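Local structure of putative ABC transporter, periplasmic binding protein, amino acid (Neisseria gonorrhoeae, 2YJP) at residues L146-P151 against V228-L233. The protein probably serves as the periplasmic solute receptor of an ABC transporter, binding L-cysteine and presenting it for uptake. The protein carries 1 engineered substitution. Sequence-based numbering, arbitrary orientation.
Sequences LGVVSP and VAIGNL
Val-148 and Ile-230 form an antiparallel hydrogen-bonded pair, yet only one of its two backbone bonds is strong. The N of Val-148 gives a nearly straight bond to the O of Ile-230, 2.7 Å away and in the carbonyl plane, whereas the return bond from Ile-230 N to Val-148 O is weak at 3.4 Å. The asymmetry is consistent with an extra residue in the second strand: Ala-229 and Ile-230 stand opposite the single Val-148, the pattern of a classic beta bulge.

On one face of the sheet Val-148 and Ile-230 run side by side, Val-148 CB to Ile-230 CB 3.8 Å. Ile-230 has CG1 anti to its carbonyl carbon (chi1 -55°), and from there CD1 reaches over to lie against CB and CG2 of Val-148, 3.8 Å from that CB. CG2 of Val-148 also borders CD1 of Leu-233, whose methyl settles mainly against Leu-146 CB at 3.6 Å. On the other face, Val-149 CG2 and Val-228 CG2 meet at 4.0 Å as their side chains cross at a slant. Gly-147 lets the second chain come close: its CA is 3.1 Å from Ile-230 O. Beyond Gly-231 the chain is drawn back to the strand by a bent bond (136°) from Leu-233 N to Leu-146 O, the donor tilted 33° from the carbonyl plane.

The bulged pair joins strands 142-151 and 226-230 in a mixed sheet of the family 3 solute-binding fold; backbone bonds from Gly-147 to His-211 and Val-149 to Leu-209 add strand 208-212. Leu-146 touches pocket residues Thr-174 and Asp-212, its side chain about 6 Å from the bound cysteine, while Val-149 and Val-228 pack together on Leu-216 of helix 213-222.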
loop_
_atom_site.group_PDB
_atom_site.type_symbol
_atom_site.label_atom_id
_atom_site.label_comp_id
_atom_site.label_asym_id
_atom_site.label_seq_id
_atom_site.Cartn_x
_atom_site.Cartn_y
_atom_site.Cartn_z
ATOM N N LEU A 146 -7.020 -6.855 6.209
ATOM C CA LEU A 146 -6.095 -7.932 6.014
ATOM C C LEU A 146 -6.789 -9.240 5.655
ATOM O O LEU A 146 -7.959 -9.501 6.018
ATOM C CB LEU A 146 -5.221 -8.122 7.268
ATOM C CG LEU A 146 -4.402 -6.872 7.728
ATOM C CD1 LEU A 146 -3.725 -7.119 9.085
ATOM C CD2 LEU A 146 -3.437 -6.429 6.592
ATOM N N GLY A 147 -6.046 -10.102 4.966
ATOM C CA GLY A 147 -6.525 -11.439 4.648
ATOM C C GLY A 147 -5.370 -12.396 4.697
ATOM O O GLY A 147 -4.254 -12.016 4.957
ATOM N N VAL A 148 -5.647 -13.674 4.516
ATOM C CA VAL A 148 -4.562 -14.672 4.501
ATOM C C VAL A 148 -4.676 -15.557 3.266
ATOM O O VAL A 148 -5.775 -16.062 2.988
ATOM C CB VAL A 148 -4.637 -15.569 5.770
ATOM C CG1 VAL A 148 -3.498 -16.635 5.725
ATOM C CG2 VAL A 148 -4.564 -14.693 6.998
ATOM N N VAL A 149 -3.551 -15.752 2.539
ATOM C CA VAL A 149 -3.573 -16.609 1.349
ATOM C C VAL A 149 -2.768 -17.892 1.608
ATOM O O VAL A 149 -1.737 -17.849 2.338
ATOM C CB VAL A 149 -3.095 -15.899 0.096
ATOM C CG1 VAL A 149 -1.514 -15.565 0.120
ATOM C CG2 VAL A 149 -3.486 -16.702 -1.150
ATOM N N SER A 150 -3.263 -19.020 1.032
ATOM C CA SER A 150 -2.656 -20.326 1.233
ATOM C C SER A 150 -2.905 -21.231 0.032
ATOM O O SER A 150 -3.833 -21.004 -0.760
ATOM C CB SER A 150 -3.242 -20.975 2.510
ATOM O OG SER A 150 -4.687 -21.058 2.434
ATOM N N PRO A 151 -2.101 -22.299 -0.113
ATOM C CA PRO A 151 -2.375 -23.154 -1.286
ATOM C C PRO A 151 -3.772 -23.810 -1.214
ATOM O O PRO A 151 -4.206 -24.198 -0.114
ATOM C CB PRO A 151 -1.242 -24.232 -1.230
ATOM C CG PRO A 151 -0.686 -24.179 0.173
ATOM C CD PRO A 151 -0.924 -22.747 0.652
ATOM N N VAL A 228 -7.401 -17.019 -1.371
ATOM C CA VAL A 228 -7.497 -16.177 -0.177
ATOM C C VAL A 228 -8.599 -16.771 0.741
ATOM O O VAL A 228 -9.746 -16.330 0.760
ATOM C CB VAL A 228 -7.657 -14.718 -0.545
ATOM C CG1 VAL A 228 -7.489 -13.866 0.732
ATOM C CG2 VAL A 228 -6.617 -14.302 -1.693
ATOM N N ALA A 229 -8.230 -17.805 1.477
ATOM C CA ALA A 229 -9.205 -18.597 2.263
ATOM C C ALA A 229 -9.632 -17.947 3.563
ATOM O O ALA A 229 -10.646 -18.347 4.126
ATOM C CB ALA A 229 -8.703 -19.991 2.507
ATOM N N ILE A 230 -8.855 -16.975 4.030
ATOM C CA ILE A 230 -9.337 -15.961 4.998
ATOM C C ILE A 230 -9.409 -14.582 4.339
ATOM O O ILE A 230 -8.355 -13.960 4.206
ATOM C CB ILE A 230 -8.389 -15.871 6.258
ATOM C CG1 ILE A 230 -8.254 -17.252 6.890
ATOM C CG2 ILE A 230 -8.943 -14.855 7.284
ATOM C CD1 ILE A 230 -7.200 -17.347 7.976
ATOM N N GLY A 231 -10.627 -14.121 3.940
ATOM C CA GLY A 231 -10.771 -12.859 3.224
ATOM C C GLY A 231 -10.590 -11.623 4.064
ATOM O O GLY A 231 -10.269 -10.548 3.540
ATOM N N ASN A 232 -10.813 -11.766 5.374
ATOM C CA ASN A 232 -10.975 -10.600 6.239
ATOM C C ASN A 232 -10.634 -10.956 7.691
ATOM O O ASN A 232 -11.217 -11.857 8.279
ATOM C CB ASN A 232 -12.423 -10.065 6.099
ATOM C CG ASN A 232 -12.690 -8.860 6.973
ATOM O OD1 ASN A 232 -12.712 -8.977 8.201
ATOM N ND2 ASN A 232 -12.926 -7.696 6.350
ATOM N N LEU A 233 -9.670 -10.259 8.264
ATOM C CA LEU A 233 -9.242 -10.462 9.653
ATOM C C LEU A 233 -9.763 -9.335 10.544
ATOM O O LEU A 233 -9.247 -9.135 11.656
ATOM C CB LEU A 233 -7.711 -10.459 9.719
ATOM C CG LEU A 233 -6.885 -11.632 9.205
ATOM C CD1 LEU A 233 -5.406 -11.268 9.075
ATOM C CD2 LEU A 233 -7.017 -12.844 10.178
#